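Local coordinates for protein tubulin binding cofactor C (Leishmania major, PDB 5AJ8) that probably takes part in tubulin folding as a tubulin-binding chaperone of the TBCC family, represented here by its C-terminal domain, at residues Val58-Cys62 / Tyr96-Val100; Cys88-Gly94 / Pro151-Leu156. The protein carries 1 engineered substitution. Residue numbers count along the deposited sequence, not the author numbering.

Interaction 1. Residues Val58-Cys62 / Tyr96-Val100; sequences VYVAC and YRCWV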
loop_
_atom_site.group_PDB
_atom_site.type_symbol
_atom_site.label_atom_id
_atom_site.label_comp_id
_atom_site.label_asym_id
_atom_site.label_seq_id
_atom_site.Cartn_x
_atom_site.Cartn_y
_atom_site.Cartn_z
ATOM N N VAL A 58 -3.582 4.926 -0.652
ATOM C CA VAL A 58 -2.871 3.777 -1.225
ATOM C C VAL A 58 -3.255 2.474 -0.526
ATOM O O VAL A 58 -3.283 2.427 0.703
ATOM C CB VAL A 58 -1.370 3.990 -1.096
ATOM C CG1 VAL A 58 -0.572 2.904 -1.800
ATOM C CG2 VAL A 58 -1.004 5.356 -1.666
ATOM N N TYR A 59 -3.646 1.455 -1.306
ATOM C CA TYR A 59 -4.023 0.146 -0.782
ATOM C C TYR A 59 -3.006 -0.824 -1.324
ATOM O O TYR A 59 -2.948 -1.039 -2.519
ATOM C CB TYR A 59 -5.436 -0.239 -1.222
ATOM C CG TYR A 59 -6.515 0.763 -0.798
ATOM C CD1 TYR A 59 -6.714 1.929 -1.496
ATOM C CD2 TYR A 59 -7.304 0.538 0.325
ATOM C CE1 TYR A 59 -7.668 2.854 -1.101
ATOM C CE2 TYR A 59 -8.265 1.464 0.738
ATOM C CZ TYR A 59 -8.444 2.624 0.011
ATOM O OH TYR A 59 -9.424 3.543 0.365
ATOM N N VAL A 60 -2.173 -1.387 -0.465
ATOM C CA VAL A 60 -1.068 -2.248 -0.921
ATOM C C VAL A 60 -0.772 -3.381 0.066
ATOM O O VAL A 60 -0.753 -3.171 1.302
ATOM C CB VAL A 60 0.226 -1.403 -1.156
ATOM C CG1 VAL A 60 0.640 -0.660 0.099
ATOM C CG2 VAL A 60 1.368 -2.237 -1.713
ATOM N N ALA A 61 -0.562 -4.567 -0.489
ATOM C CA ALA A 61 0.030 -5.669 0.232
ATOM C C ALA A 61 1.419 -5.934 -0.348
ATOM O O ALA A 61 1.579 -5.928 -1.575
ATOM C CB ALA A 61 -0.844 -6.914 0.125
ATOM N N CYS A 62 2.394 -6.226 0.519
ATOM C CA CYS A 62 3.775 -6.416 0.108
ATOM C C CYS A 62 4.622 -7.065 1.192
ATOM O O CYS A 62 4.177 -7.213 2.328
ATOM C CB CYS A 62 4.384 -5.080 -0.319
ATOM S SG CYS A 62 4.288 -3.788 0.944
ATOM N N TYR A 96 -5.279 -3.211 4.947
ATOM C CA TYR A 96 -5.556 -3.507 3.526
ATOM C C TYR A 96 -6.995 -4.003 3.299
ATOM O O TYR A 96 -7.579 -3.818 2.217
ATOM C CB TYR A 96 -4.549 -4.567 3.078
ATOM C CG TYR A 96 -4.477 -4.936 1.619
ATOM C CD1 TYR A 96 -4.170 -3.986 0.647
ATOM C CD2 TYR A 96 -4.661 -6.249 1.216
ATOM C CE1 TYR A 96 -4.047 -4.331 -0.679
ATOM C CE2 TYR A 96 -4.542 -6.608 -0.109
ATOM C CZ TYR A 96 -4.236 -5.646 -1.055
ATOM O OH TYR A 96 -4.107 -6.003 -2.370
ATOM N N ARG A 97 -7.554 -4.631 4.319
ATOM C CA ARG A 97 -8.917 -5.115 4.260
ATOM C C ARG A 97 -9.958 -3.990 3.968
ATOM O O ARG A 97 -11.062 -4.286 3.542
ATOM C CB ARG A 97 -9.273 -5.891 5.541
ATOM C CG ARG A 97 -9.293 -5.050 6.797
ATOM C CD ARG A 97 -9.624 -5.872 8.038
ATOM N NE ARG A 97 -9.499 -5.045 9.236
ATOM C CZ ARG A 97 -8.481 -5.065 10.105
ATOM N NH1 ARG A 97 -7.456 -5.910 9.963
ATOM N NH2 ARG A 97 -8.494 -4.238 11.159
ATOM N N CYS A 98 -9.590 -2.716 4.184
ATOM C CA CYS A 98 -10.449 -1.597 3.768
ATOM C C CYS A 98 -10.681 -1.554 2.261
ATOM O O CYS A 98 -11.620 -0.907 1.812
ATOM C CB CYS A 98 -9.872 -0.243 4.231
ATOM S SG CYS A 98 -9.834 -0.131 6.034
ATOM N N TRP A 99 -9.816 -2.185 1.462
ATOM C CA TRP A 99 -10.124 -2.309 0.042
ATOM C C TRP A 99 -11.082 -3.480 -0.172
ATOM O O TRP A 99 -10.667 -4.569 -0.572
ATOM C CB TRP A 99 -8.865 -2.432 -0.827
ATOM C CG TRP A 99 -9.179 -2.469 -2.302
ATOM C CD1 TRP A 99 -10.313 -2.000 -2.920
ATOM C CD2 TRP A 99 -8.342 -2.960 -3.337
ATOM N NE1 TRP A 99 -10.227 -2.176 -4.269
ATOM C CE2 TRP A 99 -9.021 -2.758 -4.555
ATOM C CE3 TRP A 99 -7.075 -3.557 -3.362
ATOM C CZ2 TRP A 99 -8.478 -3.141 -5.776
ATOM C CZ3 TRP A 99 -6.534 -3.913 -4.588
ATOM C CH2 TRP A 99 -7.226 -3.709 -5.762
ATOM N N VAL A 100 -12.355 -3.231 0.134
ATOM C CA VAL A 100 -13.418 -4.211 -0.006
ATOM C C VAL A 100 -13.520 -4.670 -1.453
ATOM O O VAL A 100 -13.776 -5.840 -1.719
ATOM C CB VAL A 100 -14.786 -3.662 0.475
ATOM C CG1 VAL A 100 -15.880 -4.712 0.291
ATOM C CG2 VAL A 100 -14.730 -3.252 1.952
#

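Interaction 2. Residues Cys88-Gly94 / Pro151-Leu156; sequences CDAMRFG and PHWCVL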
loop_
_atom_site.group_PDB
_atom_site.type_symbol
_atom_site.label_atom_id
_atom_site.label_comp_id
_atom_site.label_asym_id
_atom_site.label_seq_id
_atom_site.Cartn_x
_atom_site.Cartn_y
_atom_site.Cartn_z
ATOM N N CYS A 88 8.918 11.865 5.704
ATOM C CA CYS A 88 7.476 11.804 5.473
ATOM C C CYS A 88 6.759 12.531 6.590
ATOM O O CYS A 88 7.289 12.686 7.689
ATOM C CB CYS A 88 6.982 10.364 5.383
ATOM S SG CYS A 88 7.597 9.429 3.977
ATOM N N ASP A 89 5.542 12.972 6.319
ATOM C CA ASP A 89 4.743 13.648 7.351
ATOM C C ASP A 89 3.282 13.520 7.001
ATOM O O ASP A 89 2.954 13.388 5.841
ATOM C CB ASP A 89 5.128 15.136 7.464
ATOM C CG ASP A 89 4.539 15.822 8.727
ATOM O OD1 ASP A 89 4.643 15.306 9.866
ATOM O OD2 ASP A 89 3.971 16.921 8.570
ATOM N N ALA A 90 2.435 13.570 8.022
ATOM C CA ALA A 90 0.986 13.472 7.896
ATOM C C ALA A 90 0.642 12.145 7.237
ATOM O O ALA A 90 -0.178 12.080 6.310
ATOM C CB ALA A 90 0.408 14.676 7.131
HETATM N N MSE A 91 1.282 11.095 7.733
HETATM C CA MSE A 91 1.059 9.734 7.242
HETATM C C MSE A 91 0.064 9.096 8.173
HETATM O O MSE A 91 0.177 9.220 9.405
HETATM C CB MSE A 91 2.337 8.924 7.195
HETATM C CG MSE A 91 3.522 9.582 6.478
HETATM SE SE MSE A 91 3.119 9.937 4.607
HETATM C CE MSE A 91 3.309 8.086 3.989
ATOM N N ARG A 92 -0.945 8.436 7.612
ATOM C CA ARG A 92 -1.905 7.703 8.430
ATOM C C ARG A 92 -2.038 6.269 7.905
ATOM O O ARG A 92 -2.187 6.058 6.688
ATOM C CB ARG A 92 -3.273 8.390 8.400
ATOM C CG ARG A 92 -3.202 9.869 8.768
ATOM C CD ARG A 92 -4.579 10.451 9.058
ATOM N NE ARG A 92 -5.458 10.307 7.902
ATOM C CZ ARG A 92 -6.741 10.627 7.895
ATOM N NH1 ARG A 92 -7.318 11.084 8.990
ATOM N NH2 ARG A 92 -7.464 10.502 6.778
ATOM N N PHE A 93 -2.014 5.314 8.814
ATOM C CA PHE A 93 -1.997 3.884 8.468
ATOM C C PHE A 93 -3.224 3.116 8.893
ATOM O O PHE A 93 -3.708 3.231 10.008
ATOM C CB PHE A 93 -0.757 3.203 9.047
ATOM C CG PHE A 93 0.509 3.587 8.346
ATOM C CD1 PHE A 93 1.119 4.781 8.617
ATOM C CD2 PHE A 93 1.072 2.740 7.405
ATOM C CE1 PHE A 93 2.282 5.137 7.970
ATOM C CE2 PHE A 93 2.217 3.088 6.731
ATOM C CZ PHE A 93 2.827 4.294 7.011
ATOM N N GLY A 94 -3.693 2.301 7.968
ATOM C CA GLY A 94 -4.842 1.444 8.162
ATOM C C GLY A 94 -4.564 0.084 7.539
ATOM O O GLY A 94 -3.488 -0.144 6.958
ATOM N N PRO A 151 5.840 12.331 15.481
ATOM C CA PRO A 151 4.614 13.023 15.134
ATOM C C PRO A 151 4.241 12.850 13.665
ATOM O O PRO A 151 3.255 13.444 13.235
ATOM C CB PRO A 151 4.979 14.489 15.364
ATOM C CG PRO A 151 6.397 14.540 14.952
ATOM C CD PRO A 151 7.001 13.226 15.358
ATOM N N HIS A 152 5.048 12.116 12.899
ATOM C CA HIS A 152 4.900 12.064 11.421
ATOM C C HIS A 152 3.947 11.022 10.872
ATOM O O HIS A 152 3.644 11.043 9.663
ATOM C CB HIS A 152 6.248 11.793 10.778
ATOM C CG HIS A 152 7.249 12.860 11.042
ATOM N ND1 HIS A 152 6.960 14.200 10.876
ATOM C CD2 HIS A 152 8.542 12.794 11.436
ATOM C CE1 HIS A 152 8.037 14.913 11.171
ATOM N NE2 HIS A 152 9.008 14.081 11.510
ATOM N N TRP A 153 3.518 10.105 11.750
ATOM C CA TRP A 153 2.562 9.075 11.402
ATOM C C TRP A 153 1.624 8.730 12.561
ATOM O O TRP A 153 1.913 8.984 13.715
ATOM C CB TRP A 153 3.296 7.822 10.915
ATOM C CG TRP A 153 4.022 7.085 11.988
ATOM C CD1 TRP A 153 5.292 7.291 12.402
ATOM C CD2 TRP A 153 3.501 6.032 12.796
ATOM N NE1 TRP A 153 5.612 6.435 13.430
ATOM C CE2 TRP A 153 4.528 5.642 13.687
ATOM C CE3 TRP A 153 2.265 5.374 12.854
ATOM C CZ2 TRP A 153 4.365 4.628 14.622
ATOM C CZ3 TRP A 153 2.109 4.338 13.767
ATOM C CH2 TRP A 153 3.155 3.974 14.640
ATOM N N CYS A 154 0.472 8.164 12.224
ATOM C CA CYS A 154 -0.461 7.659 13.205
ATOM C C CYS A 154 -1.289 6.556 12.566
ATOM O O CYS A 154 -1.146 6.278 11.367
ATOM C CB CYS A 154 -1.348 8.787 13.750
ATOM S SG CYS A 154 -2.488 9.499 12.552
ATOM N N VAL A 155 -2.174 5.960 13.364
ATOM C CA VAL A 155 -3.076 4.901 12.935
ATOM C C VAL A 155 -4.473 5.492 12.758
ATOM O O VAL A 155 -4.971 6.195 13.615
ATOM C CB VAL A 155 -3.071 3.747 13.961
ATOM C CG1 VAL A 155 -4.026 2.628 13.549
ATOM C CG2 VAL A 155 -1.649 3.213 14.108
ATOM N N LEU A 156 -5.076 5.242 11.605
ATOM C CA LEU A 156 -6.416 5.696 11.296
ATOM C C LEU A 156 -7.405 5.141 12.277
ATOM O O LEU A 156 -7.311 3.973 12.670
ATOM C CB LEU A 156 -6.838 5.197 9.909
ATOM C CG LEU A 156 -6.178 5.887 8.715
ATOM C CD1 LEU A 156 -6.283 5.046 7.468
ATOM C CD2 LEU A 156 -6.810 7.250 8.477
HETATM O O HOH W 1 1.698 13.512 11.159
#

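Interaction 1. Residues Val58-Cys62 / Tyr96-Val100
Val58-Cys62, the end of strand 56-62, faces a 3-10 turn, Tyr96-Cys98, with the closest CA pair, Tyr59 CA to Tyr96 CA, 5.9 Å apart. The second segment is folded by its own bonds: Trp99 N donates to Tyr96 O at 2.9 Å, and a weak 3.0 Å bond from Val100 N to Cys98 O closes an inverse gamma turn centred on Trp99. Tyr96 lies against the strand backbone: Ala61 N sits over its ring face, 3.5 Å from Tyr96 CE1, and Val60 N at its edge, 3.5 Å from Tyr96 CD1. Ala61 CB adds a CH-pi contact, 3.9 Å from the ring centroid and 18° off the normal. The Tyr59 ring reaches the end of the turn, its CD2 3.5 Å from Trp99 CB, and meets the five-membered Trp99 ring obliquely, planes at 49°. Polar tips bond elsewhere: Tyr59 OH to Arg162 O, Tyr96 OH to Cys41 O, Trp99 NE1 to Thr166 O. The connection after strand 91-95 thus covers the Tyr59 face of this beta-helix sheet, opposite Val60, combining aromatic and CH-pi packing with van der Waals contact of Tyr96 on peptide backbone, without a hydrogen bond across the segments.

Interaction 2. Residues Cys88-Gly94 / Pro151-Leu156
His152 ND1 donates to Asp89 OD1 at 2.8 Å with an N-H...O angle of 172°, a nearly linear His-carboxylate bond. Four backbone bonds follow: Met91 N to His152 O (3.1 Å), Cys154 N to Met91 O (3.0 Å), Phe93 N to Cys154 O (2.9 Å) and Leu156 N to Phe93 O (2.9 Å). Met91 and Phe93 each bond through both N and O to residues flanking their bridge partners, the parallel pattern, and the strand axes run 28° apart at 4.6 Å. A water accepts weakly from Ala90 N (3.2 Å) and donates to Pro151 O (2.6 Å). The side chains of Met91 (a selenomethionine), Phe93, Trp153 and Val155 leave one sheet face: Met91 CB is 4.0 Å and Phe93 CE1 4.1 Å from Trp153 CB. On the other, Arg92 CG lies 3.9 Å from Cys154 SG, while Leu156 CD2 covers the guanidinium, 3.4 Å from Arg92 NE; that group forms a salt bridge with Asp74. An ideal CB on Gly94 would clash with Leu156 CD1 at 3.0 Å. This is parallel pairing at the edge of a beta-helix sheet, 153-155 beside 91-95, with the His152-Asp89 hydrogen bond linking the segments just before the pairing begins.

From the N terminus the segments come in the order 58-62, 88-94, 96-100 and 151-156, so the two contacts alternate and cross instead of nesting. Interaction 1 spans 33 intervening residues, 21 of them strand, and returns the chain leaving strand 91-95 to strand 56-62. Interaction 2 spans 56 residues, only three of them strand, and brings the chain back beside strand 91-95 after helices 116-122 and 129-132. Their centres are 16 Å apart and they share one parallel sheet, in which strand 73-79 separates 56-62 from 91-95. Together they tie a late strand to this sheet's edge and the turn following strand 91-95 to the face of its inner strand 56-62.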